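Local coordinates for protein alanine dehydrogenase/pyridine nucleotide transhydrogenase (Mycobacterium smegmatis str. MC2 155, PDB 3P2Y) that probably transfers reducing equivalents between NADH and NADP, coupled to proton pumping across the membrane, as subunit alpha 1 of a pyridine nucleotide transhydrogenase, at residues Val38-Pro42 with Lys43-Lys47; Ala65-Asp69 with Ala70-Arg74; Ser122-Ile126 with Ala127-Ala131. One frame throughout, in Å; residues are numbered along the deposited sequence. Where two conformers were deposited one is given.

In the fold
All three contacts are helix ends in the N-terminal domain, around its parallel sheet. Contacts 1 and 2 start helices 42-50 and 69-74 and touch: Y72 OH of contact 2 gives a probable hydrogen bond to L40 O of contact 1 (2.7 Å), and F67 packs on P42. Contact 3 finishes helix 118-126 and leads into strand 130-133, its centre about 26 Å from that of contact 1 and 31 Å from that of contact 2. Contact 1 is partly buried, its helix start bonded by main chain alone and packed with apolar side chains; contact 2, at the surface, adds a serine, a salt bridge and a water; contact 3, partly buried, relies on main-chain bonds and aliphatic packing.

Contact 1. Residues Val38-Pro42 with Lys43-Lys47; sequences VALVP and KVVEK
With chi1 at -64°, V41 sets CG2 between its own backbone N and carbonyl carbon, and this methyl meets CG2 of V44 at 3.8 Å. V45 has CG1 anti to its backbone N (chi1 173°), which leaves CG2 on the N side, turned back toward the start of the helix; there it lies 3.8 Å from CB of L40 and 3.5 Å from the carbonyl oxygen V41 O. The L40–V45 pair spans the residue before the N-cap and the fourth residue of the helix, the spacing of a hydrophobic staple. L40 also reaches V44, CD2 to CG1 at 4.0 Å, the two side chains crossing at about a right angle.

V41 is the N-cap. Its side chain has no acceptor to offer the first turn, and its carbonyl does the work instead. V45 N comes in almost straight on V41 O (3.0 Å, N-H...O angle 175°), the first i+4 bond of the helix, while V44 N makes a more bent bond to the same oxygen from above the carbonyl plane. Two donors therefore grip V41 O. P42 opens the helix: its ring nitrogen carries no hydrogen, so it adds no N-H to a turn where few acceptors are available, and E46 N to P42 O at 2.9 Å continues the i+4 series.

V44 packs on A344 and T348 of helix 336-354, and L40 on that T348 and on V27 of strand 24-27. P42 and V45 lie against helix 69-74, so the start of helix 42-50 is wedged between two helices beside the sheet.

Contact 2. Residues Ala65-Asp69 with Ala70-Arg74; sequences ALFSD and ADYER
The F67 ring has D71 OD2 at its edge, near the ring plane, with ring and carboxylate planes 86° apart; over the centre of one face sits A65 O, 4.2 Å above the plane. A second flat group, the R74 guanidinium, has A70 O 3.7 Å above the centre of one face, and at its edge, in plane, D71 OD1 and a water.

These groups surround a capping box at the start of helix 69-74, in which S68 and D71 exchange side chain for main chain. S68 N gives a nearly straight bond to D71 OD2 (2.8 Å, 167°), arriving from above the carboxylate plane. In return D71 N bonds to S68 OG at 3.1 Å; the serine oxygen is in position because chi1 of 63° holds it between its own backbone N and carbonyl carbon. The staple that commonly accompanies such a box is present too: F67, just before the N-cap, packs its CB on Y72 CE2 at 4.0 Å.

D71 carries a second load. Its OD1 forms a salt bridge with R74 NH2 one turn on, at 2.8 Å, so both carboxylate oxygens are held and the group's rotation is fixed; the arginine would also be expected to steady the negative charge. The D69 carboxylate takes no part in the box and bonds to S59 OG and A60 N. After a weak bond from Y72 N to S68 O, D69 O receives E73 N in the first strong i+4 bond. Y72 also packs on I79 of strand 78-79.

A water sits 2.6 Å from S68 OG and accepts a weak hydrogen bond from R74 NH2 at 3.0 Å.

Contact 3. Residues Ser122-Ile126 with Ala127-Ala131; sequences SRLRI and ADVTA
L124 CD1 touches A131 CB at 3.7 Å and its other methyl, CD2, lies 4.2 Å from V129 CB, so a single leucine on the last turn of helix 118-126 meets both the residue leaving the turn and the strand that follows. Its CG stands anti to the carbonyl carbon (chi1 -68°), and the branch beyond it extends toward A131. A127 CB, nearer the helix, rests on the backbone, 3.5 Å from R123 O.

What puts these groups together is a Schellman motif. A127 N still makes a helical bond back to R123 O at 3.1 Å. D128 then turns to positive phi (60°), and the chain doubles back: V129 N reaches L124 O at 2.9 Å, with a nearly straight N-H (167°), and D128 N reaches R125 O, also at 2.9 Å. The L124–V129 pair is the apolar contact that usually spans such a turn.

Further out, L124 and V129 both pack on L108 of strand 107-110, and L124 and A127 on I99 of helix 96-99. R123 packs on I99 too, and its NH1 bonds to S96 OG of the same helix. The strand end is fixed by main-chain bonds from T130 to S106 and L108, with A131 N held by T375 OG1. The turn thus closes the beta-alpha-beta unit of strand 107-110, helix 118-126 and strand 130-133.

Every hydrogen bond across the turn runs from backbone to backbone. This is consistent with a helix end set by main-chain bonds and by the packing of L124, V129 and A131, with no polar side-chain group taking part in the bonds across the turn.

Contact 1. Residues Val38-Pro42 with Lys43-Lys47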
ATOM      1  N   VAL A  38     -17.157 -11.773  -4.196  1.00  8.09           N
ATOM      2  CA  VAL A  38     -18.247 -12.769  -4.260  1.00  8.16           C
ATOM      3  C   VAL A  38     -19.526 -12.048  -3.824  1.00  7.86           C
ATOM      4  O   VAL A  38     -19.485 -11.179  -2.966  1.00  7.55           O
ATOM      5  CB  VAL A  38     -17.917 -13.990  -3.306  1.00  8.22           C
ATOM      6  CG1 VAL A  38     -17.747 -13.544  -1.842  1.00 10.70           C
ATOM      7  CG2 VAL A  38     -19.005 -15.087  -3.423  1.00  8.17           C
ATOM      8  N   ALA A  39     -20.677 -12.370  -4.433  1.00  6.84           N
ATOM      9  CA  ALA A  39     -21.864 -11.506  -4.239  1.00  7.79           C
ATOM     10  C   ALA A  39     -22.447 -11.573  -2.833  1.00  8.45           C
ATOM     11  O   ALA A  39     -22.980 -10.584  -2.371  1.00  8.80           O
ATOM     12  CB  ALA A  39     -22.962 -11.803  -5.278  1.00  7.36           C
ATOM     13  N   LEU A  40     -22.359 -12.731  -2.174  1.00  8.40           N
ATOM     14  CA  LEU A  40     -22.733 -12.811  -0.762  1.00  9.42           C
ATOM     15  C   LEU A  40     -21.568 -13.371   0.037  1.00  9.56           C
ATOM     16  O   LEU A  40     -20.888 -14.292  -0.423  1.00 10.94           O
ATOM     17  CB  LEU A  40     -23.958 -13.725  -0.558  1.00  9.01           C
ATOM     18  CG  LEU A  40     -25.266 -13.351  -1.263  1.00  9.03           C
ATOM     19  CD1 LEU A  40     -26.334 -14.380  -0.863  1.00 11.63           C
ATOM     20  CD2 LEU A  40     -25.717 -11.896  -0.889  1.00  7.59           C
ATOM     21  N   VAL A  41     -21.347 -12.803   1.232  1.00  9.71           N
ATOM     22  CA  VAL A  41     -20.350 -13.313   2.164  1.00 10.13           C
ATOM     23  C   VAL A  41     -21.060 -14.167   3.206  1.00 10.16           C
ATOM     24  O   VAL A  41     -22.271 -14.007   3.415  1.00 10.65           O
ATOM     25  CB  VAL A  41     -19.576 -12.148   2.895  1.00 10.22           C
ATOM     26  CG1 VAL A  41     -18.760 -11.332   1.865  1.00  9.22           C
ATOM     27  CG2 VAL A  41     -20.531 -11.247   3.681  1.00 10.75           C
ATOM     28  N   PRO A  42     -20.319 -15.046   3.891  1.00 10.99           N
ATOM     29  CA  PRO A  42     -20.960 -15.950   4.852  1.00 11.89           C
ATOM     30  C   PRO A  42     -21.848 -15.266   5.902  1.00 12.39           C
ATOM     31  O   PRO A  42     -22.928 -15.775   6.201  1.00 12.63           O
ATOM     32  CB  PRO A  42     -19.758 -16.669   5.497  1.00 11.72           C
ATOM     33  CG  PRO A  42     -18.765 -16.760   4.317  1.00 12.41           C
ATOM     34  CD  PRO A  42     -18.872 -15.323   3.777  1.00 11.00           C
ATOM     35  N   LYS A  43     -21.437 -14.110   6.435  1.00 12.73           N
ATOM     36  CA  LYS A  43     -22.265 -13.412   7.450  1.00 14.05           C
ATOM     37  C   LYS A  43     -23.644 -13.027   6.931  1.00 13.59           C
ATOM     38  O   LYS A  43     -24.618 -13.034   7.695  1.00 13.26           O
ATOM     39  CB  LYS A  43     -21.586 -12.125   7.984  1.00 13.80           C
ATOM     40  CG  LYS A  43     -20.372 -12.353   8.857  1.00 20.93           C
ATOM     41  CD  LYS A  43     -19.720 -10.978   9.145  1.00 23.87           C
ATOM     42  CE  LYS A  43     -18.365 -11.143   9.833  1.00 31.62           C
ATOM     43  NZ  LYS A  43     -17.939  -9.843  10.410  1.00 31.80           N
ATOM     44  N   VAL A  44     -23.729 -12.701   5.638  1.00 12.05           N
ATOM     45  CA  VAL A  44     -24.991 -12.299   5.027  1.00 11.76           C
ATOM     46  C   VAL A  44     -25.803 -13.532   4.685  1.00 12.20           C
ATOM     47  O   VAL A  44     -27.013 -13.583   4.905  1.00 12.69           O
ATOM     48  CB  VAL A  44     -24.743 -11.369   3.778  1.00 10.84           C
ATOM     49  CG1 VAL A  44     -26.046 -11.071   3.014  1.00 10.35           C
ATOM     50  CG2 VAL A  44     -24.090 -10.035   4.245  1.00 12.32           C
ATOM     51  N   VAL A  45     -25.128 -14.548   4.167  1.00 11.99           N
ATOM     52  CA  VAL A  45     -25.773 -15.857   3.960  1.00 12.65           C
ATOM     53  C   VAL A  45     -26.449 -16.348   5.245  1.00 13.49           C
ATOM     54  O   VAL A  45     -27.587 -16.862   5.217  1.00 14.02           O
ATOM     55  CB  VAL A  45     -24.753 -16.890   3.418  1.00 12.53           C
ATOM     56  CG1 VAL A  45     -25.382 -18.307   3.364  1.00 12.38           C
ATOM     57  CG2 VAL A  45     -24.279 -16.486   2.011  1.00 12.89           C
ATOM     58  N   GLU A  46     -25.765 -16.186   6.378  1.00 14.62           N
ATOM     59  CA  GLU A  46     -26.313 -16.626   7.666  1.00 17.26           C
ATOM     60  C   GLU A  46     -27.676 -15.963   7.943  1.00 17.71           C
ATOM     61  O   GLU A  46     -28.647 -16.632   8.349  1.00 18.13           O
ATOM     62  CB  GLU A  46     -25.304 -16.349   8.797  1.00 17.53           C
ATOM     63  CG  GLU A  46     -25.683 -16.930  10.172  1.00 24.92           C
ATOM     64  CD  GLU A  46     -24.515 -16.952  11.178  1.00 34.05           C
ATOM     65  OE1 GLU A  46     -23.361 -16.619  10.804  1.00 36.19           O
ATOM     66  OE2 GLU A  46     -24.756 -17.311  12.360  1.00 37.53           O
ATOM     67  N   LYS A  47     -27.755 -14.661   7.690  1.00 17.79           N
ATOM     68  CA  LYS A  47     -29.018 -13.925   7.854  1.00 18.80           C
ATOM     69  C   LYS A  47     -30.135 -14.427   6.943  1.00 18.69           C
ATOM     70  O   LYS A  47     -31.289 -14.547   7.384  1.00 18.96           O
ATOM     71  CB  LYS A  47     -28.804 -12.429   7.612  1.00 19.61           C
ATOM     72  CG  LYS A  47     -27.728 -11.795   8.508  1.00 24.08           C
ATOM     73  CD  LYS A  47     -28.189 -11.560   9.925  1.00 31.59           C
ATOM     74  CE  LYS A  47     -27.203 -10.643  10.660  1.00 35.00           C
ATOM     75  NZ  LYS A  47     -26.805  -9.461   9.805  1.00 38.20           N
TER

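Contact 2. Residues Ala65-Asp69 with Ala70-Arg74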
ATOM      1  N   ALA A  65     -11.866 -14.084  -1.743  1.00 10.53           N
ATOM      2  CA  ALA A  65     -11.975 -13.313  -0.504  1.00 11.28           C
ATOM      3  C   ALA A  65     -11.470 -14.105   0.723  1.00 12.63           C
ATOM      4  O   ALA A  65     -11.609 -13.663   1.856  1.00 12.82           O
ATOM      5  CB  ALA A  65     -13.435 -12.813  -0.292  1.00 10.07           C
ATOM      6  N   LEU A  66     -10.870 -15.264   0.458  1.00 13.11           N
ATOM      7  CA  LEU A  66     -10.280 -16.152   1.479  1.00 14.90           C
ATOM      8  C   LEU A  66     -11.278 -16.863   2.405  1.00 15.84           C
ATOM      9  O   LEU A  66     -10.897 -17.311   3.505  1.00 17.81           O
ATOM     10  CB  LEU A  66      -9.148 -15.445   2.259  1.00 15.29           C
ATOM     11  CG  LEU A  66      -8.089 -14.796   1.352  1.00 15.74           C
ATOM     12  CD1 LEU A  66      -6.940 -14.114   2.143  1.00 17.19           C
ATOM     13  CD2 LEU A  66      -7.534 -15.812   0.377  1.00 18.54           C
ATOM     14  N   PHE A  67     -12.532 -16.999   1.956  1.00 15.35           N
ATOM     15  CA  PHE A  67     -13.556 -17.796   2.650  1.00 15.19           C
ATOM     16  C   PHE A  67     -13.444 -19.233   2.162  1.00 16.50           C
ATOM     17  O   PHE A  67     -12.928 -19.464   1.054  1.00 17.99           O
ATOM     18  CB  PHE A  67     -14.950 -17.291   2.321  1.00 15.14           C
ATOM     19  CG  PHE A  67     -15.217 -15.907   2.842  1.00 17.07           C
ATOM     20  CD1 PHE A  67     -15.005 -15.628   4.183  1.00 18.82           C
ATOM     21  CD2 PHE A  67     -15.643 -14.890   1.984  1.00 17.20           C
ATOM     22  CE1 PHE A  67     -15.235 -14.343   4.686  1.00 22.11           C
ATOM     23  CE2 PHE A  67     -15.887 -13.609   2.492  1.00 18.83           C
ATOM     24  CZ  PHE A  67     -15.679 -13.354   3.825  1.00 18.80           C
ATOM     25  N   SER A  68     -13.928 -20.192   2.952  1.00 14.83           N
ATOM     26  CA  SER A  68     -13.961 -21.586   2.466  1.00 13.29           C
ATOM     27  C   SER A  68     -15.390 -22.042   2.218  1.00 12.70           C
ATOM     28  O   SER A  68     -16.359 -21.399   2.662  1.00 12.85           O
ATOM     29  CB  SER A  68     -13.303 -22.521   3.489  1.00 13.92           C
ATOM     30  OG  SER A  68     -14.079 -22.454   4.669  1.00 15.21           O
ATOM     31  N   ASP A  69     -15.543 -23.186   1.545  1.00 12.29           N
ATOM     32  CA  ASP A  69     -16.868 -23.773   1.364  1.00 12.98           C
ATOM     33  C   ASP A  69     -17.457 -24.041   2.754  1.00 13.19           C
ATOM     34  O   ASP A  69     -18.662 -23.856   2.970  1.00 12.96           O
ATOM     35  CB  ASP A  69     -16.772 -25.113   0.617  1.00 12.28           C
ATOM     36  CG  ASP A  69     -16.563 -24.955  -0.885  1.00 12.51           C
ATOM     37  OD1 ASP A  69     -16.405 -23.820  -1.383  1.00 11.24           O
ATOM     38  OD2 ASP A  69     -16.506 -26.007  -1.561  1.00 12.02           O
ATOM     39  N   ALA A  70     -16.605 -24.479   3.700  1.00 13.76           N
ATOM     40  CA  ALA A  70     -17.096 -24.760   5.068  1.00 14.20           C
ATOM     41  C   ALA A  70     -17.676 -23.509   5.732  1.00 14.04           C
ATOM     42  O   ALA A  70     -18.641 -23.614   6.475  1.00 14.74           O
ATOM     43  CB  ALA A  70     -16.003 -25.387   5.952  1.00 14.99           C
ATOM     44  N   ASP A  71     -17.112 -22.332   5.447  1.00 14.15           N
ATOM     45  CA  ASP A  71     -17.657 -21.082   6.012  1.00 14.05           C
ATOM     46  C   ASP A  71     -19.094 -20.886   5.556  1.00 13.50           C
ATOM     47  O   ASP A  71     -19.988 -20.553   6.349  1.00 14.65           O
ATOM     48  CB  ASP A  71     -16.828 -19.870   5.593  1.00 14.12           C
ATOM     49  CG  ASP A  71     -15.474 -19.843   6.229  1.00 17.10           C
ATOM     50  OD1 ASP A  71     -15.326 -20.347   7.381  1.00 20.76           O
ATOM     51  OD2 ASP A  71     -14.549 -19.311   5.580  1.00 17.91           O
ATOM     52  N   TYR A  72     -19.324 -21.115   4.266  1.00 12.78           N
ATOM     53  CA  TYR A  72     -20.688 -21.049   3.723  1.00 12.90           C
ATOM     54  C   TYR A  72     -21.640 -22.105   4.275  1.00 13.13           C
ATOM     55  O   TYR A  72     -22.778 -21.792   4.592  1.00 12.51           O
ATOM     56  CB  TYR A  72     -20.680 -21.043   2.189  1.00 11.02           C
ATOM     57  CG  TYR A  72     -20.200 -19.702   1.637  1.00 10.76           C
ATOM     58  CD1 TYR A  72     -21.053 -18.583   1.618  1.00  9.27           C
ATOM     59  CD2 TYR A  72     -18.917 -19.567   1.116  1.00 10.93           C
ATOM     60  CE1 TYR A  72     -20.603 -17.345   1.081  1.00  9.38           C
ATOM     61  CE2 TYR A  72     -18.459 -18.342   0.595  1.00 11.61           C
ATOM     62  CZ  TYR A  72     -19.313 -17.251   0.572  1.00 10.82           C
ATOM     63  OH  TYR A  72     -18.854 -16.061   0.049  1.00 10.13           O
ATOM     64  N   GLU A  73     -21.179 -23.343   4.405  1.00 14.30           N
ATOM     65  CA  GLU A  73     -22.012 -24.405   4.975  1.00 15.27           C
ATOM     66  C   GLU A  73     -22.375 -24.078   6.437  1.00 15.56           C
ATOM     67  O   GLU A  73     -23.529 -24.301   6.853  1.00 15.22           O
ATOM     68  CB  GLU A  73     -21.305 -25.756   4.892  1.00 15.34           C
ATOM     69  CG  GLU A  73     -21.215 -26.291   3.463  1.00 14.14           C
ATOM     70  CD  GLU A  73     -20.374 -27.544   3.357  1.00 17.28           C
ATOM     71  OE1 GLU A  73     -19.375 -27.684   4.101  1.00 18.38           O
ATOM     72  OE2 GLU A  73     -20.689 -28.366   2.490  1.00 14.88           O
ATOM     73  N   ARG A  74     -21.410 -23.541   7.185  1.00 16.48           N
ATOM     74  CA  ARG A  74     -21.667 -23.088   8.570  1.00 18.21           C
ATOM     75  C   ARG A  74     -22.724 -21.985   8.656  1.00 18.54           C
ATOM     76  O   ARG A  74     -23.429 -21.856   9.681  1.00 18.17           O
ATOM     77  CB  ARG A  74     -20.376 -22.633   9.268  1.00 19.30           C
ATOM     78  CG  ARG A  74     -19.522 -23.802   9.857  1.00 23.33           C
ATOM     79  CD  ARG A  74     -18.338 -23.299  10.723  1.00 26.75           C
ATOM     80  NE  ARG A  74     -17.269 -22.717   9.905  1.00 29.47           N
ATOM     81  CZ  ARG A  74     -16.293 -23.429   9.337  1.00 31.55           C
ATOM     82  NH1 ARG A  74     -16.238 -24.750   9.504  1.00 31.13           N
ATOM     83  NH2 ARG A  74     -15.372 -22.822   8.591  1.00 32.86           N
TER
HETATM   84  O   HOH W   1     -12.830 -22.817   6.968  1.00 27.66           O

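Contact 3. Residues Ser122-Ile126 with Ala127-Ala131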
ATOM      1  N   SER A 122     -31.333  -7.613 -23.681  1.00 18.74           N
ATOM      2  CA  SER A 122     -32.041  -8.383 -24.708  0.70 18.96           C
ATOM      3  C   SER A 122     -31.853  -9.869 -24.479  1.00 17.53           C
ATOM      4  O   SER A 122     -32.813 -10.654 -24.475  1.00 17.45           O
ATOM      5  CB  SER A 122     -31.496  -8.021 -26.090  0.70 19.09           C
ATOM      6  OG  SER A 122     -31.900  -6.716 -26.445  0.70 23.16           O
ATOM      7  N   ARG A 123     -30.602 -10.265 -24.322  1.00 17.75           N
ATOM      8  CA  ARG A 123     -30.282 -11.669 -24.084  1.00 17.93           C
ATOM      9  C   ARG A 123     -31.021 -12.236 -22.872  1.00 16.21           C
ATOM     10  O   ARG A 123     -31.541 -13.357 -22.913  1.00 15.13           O
ATOM     11  CB  ARG A 123     -28.777 -11.829 -23.916  1.00 18.75           C
ATOM     12  CG  ARG A 123     -28.349 -13.210 -23.691  1.00 23.36           C
ATOM     13  CD  ARG A 123     -28.311 -14.024 -24.989  1.00 30.18           C
ATOM     14  NE  ARG A 123     -27.953 -15.391 -24.639  1.00 33.37           N
ATOM     15  CZ  ARG A 123     -26.710 -15.855 -24.695  1.00 36.00           C
ATOM     16  NH1 ARG A 123     -25.732 -15.057 -25.155  1.00 36.19           N
ATOM     17  NH2 ARG A 123     -26.452 -17.115 -24.326  1.00 35.26           N
ATOM     18  N   LEU A 124     -31.088 -11.457 -21.791  1.00 14.38           N
ATOM     19  CA  LEU A 124     -31.753 -11.921 -20.562  1.00 13.50           C
ATOM     20  C   LEU A 124     -33.264 -12.001 -20.755  1.00 14.40           C
ATOM     21  O   LEU A 124     -33.909 -12.955 -20.307  1.00 14.10           O
ATOM     22  CB  LEU A 124     -31.377 -11.014 -19.359  1.00 12.74           C
ATOM     23  CG  LEU A 124     -29.886 -11.196 -18.997  1.00 12.74           C
ATOM     24  CD1 LEU A 124     -29.394 -10.034 -18.089  1.00 14.48           C
ATOM     25  CD2 LEU A 124     -29.676 -12.530 -18.292  1.00 15.07           C
ATOM     26  N   ARG A 125     -33.825 -11.027 -21.466  1.00 15.12           N
ATOM     27  CA  ARG A 125     -35.259 -11.053 -21.779  1.00 16.63           C
ATOM     28  C   ARG A 125     -35.616 -12.328 -22.584  1.00 16.55           C
ATOM     29  O   ARG A 125     -36.604 -13.018 -22.292  1.00 16.52           O
ATOM     30  CB  ARG A 125     -35.635  -9.791 -22.557  1.00 17.49           C
ATOM     31  CG  ARG A 125     -37.122  -9.531 -22.767  1.00 23.33           C
ATOM     32  CD  ARG A 125     -37.382  -8.058 -23.236  1.00 29.38           C
ATOM     33  NE  ARG A 125     -36.262  -7.385 -23.927  1.00 37.64           N
ATOM     34  CZ  ARG A 125     -35.703  -6.218 -23.565  1.00 40.45           C
ATOM     35  NH1 ARG A 125     -36.129  -5.544 -22.498  1.00 42.62           N
ATOM     36  NH2 ARG A 125     -34.703  -5.709 -24.279  1.00 41.77           N
ATOM     37  N   ILE A 126     -34.798 -12.634 -23.581  1.00 17.41           N
ATOM     38  CA  ILE A 126     -35.022 -13.813 -24.428  1.00 18.38           C
ATOM     39  C   ILE A 126     -34.948 -15.092 -23.606  1.00 18.18           C
ATOM     40  O   ILE A 126     -35.728 -16.045 -23.827  1.00 18.18           O
ATOM     41  CB  ILE A 126     -34.034 -13.844 -25.603  1.00 19.45           C
ATOM     42  CG1 ILE A 126     -34.388 -12.731 -26.609  1.00 19.96           C
ATOM     43  CG2 ILE A 126     -33.988 -15.267 -26.239  1.00 20.82           C
ATOM     44  CD1 ILE A 126     -33.230 -12.331 -27.555  1.00 21.13           C
ATOM     45  N   ALA A 127     -34.069 -15.081 -22.607  1.00 16.44           N
ATOM     46  CA  ALA A 127     -33.900 -16.190 -21.694  1.00 16.77           C
ATOM     47  C   ALA A 127     -35.006 -16.272 -20.637  1.00 16.06           C
ATOM     48  O   ALA A 127     -35.016 -17.203 -19.819  1.00 15.72           O
ATOM     49  CB  ALA A 127     -32.503 -16.123 -21.053  1.00 16.60           C
ATOM     50  N   ASP A 128     -35.949 -15.320 -20.689  1.00 16.02           N
ATOM     51  CA  ASP A 128     -37.054 -15.201 -19.726  1.00 16.81           C
ATOM     52  C   ASP A 128     -36.557 -14.990 -18.284  1.00 16.12           C
ATOM     53  O   ASP A 128     -37.127 -15.536 -17.326  1.00 16.09           O
ATOM     54  CB  ASP A 128     -37.994 -16.422 -19.794  1.00 17.67           C
ATOM     55  CG  ASP A 128     -39.367 -16.143 -19.199  1.00 23.51           C
ATOM     56  OD1 ASP A 128     -39.744 -14.953 -19.038  1.00 27.43           O
ATOM     57  OD2 ASP A 128     -40.092 -17.131 -18.912  1.00 28.98           O
ATOM     58  N   VAL A 129     -35.479 -14.214 -18.157  1.00 14.83           N
ATOM     59  CA  VAL A 129     -34.928 -13.866 -16.851  1.00 14.05           C
ATOM     60  C   VAL A 129     -35.301 -12.417 -16.584  1.00 13.53           C
ATOM     61  O   VAL A 129     -35.193 -11.572 -17.496  1.00 13.83           O
ATOM     62  CB  VAL A 129     -33.374 -14.044 -16.845  1.00 13.08           C
ATOM     63  CG1 VAL A 129     -32.763 -13.521 -15.535  1.00 13.05           C
ATOM     64  CG2 VAL A 129     -33.017 -15.519 -17.064  1.00 14.58           C
ATOM     65  N   THR A 130     -35.758 -12.141 -15.360  1.00 13.42           N
ATOM     66  CA  THR A 130     -36.074 -10.774 -14.937  1.00 12.80           C
ATOM     67  C   THR A 130     -34.833 -10.300 -14.221  1.00 12.60           C
ATOM     68  O   THR A 130     -34.483 -10.868 -13.192  1.00 11.64           O
ATOM     69  CB  THR A 130     -37.281 -10.762 -13.975  1.00 13.86           C
ATOM     70  OG1 THR A 130     -38.441 -11.256 -14.684  1.00 14.85           O
ATOM     71  CG2 THR A 130     -37.567  -9.366 -13.485  1.00 14.66           C
ATOM     72  N   ALA A 131     -34.190  -9.264 -14.757  1.00 12.32           N
ATOM     73  CA  ALA A 131     -32.824  -8.915 -14.323  1.00 11.79           C
ATOM     74  C   ALA A 131     -32.746  -7.488 -13.832  1.00 12.18           C
ATOM     75  O   ALA A 131     -33.293  -6.576 -14.462  1.00 11.73           O
ATOM     76  CB  ALA A 131     -31.845  -9.104 -15.468  1.00 12.48           C
TER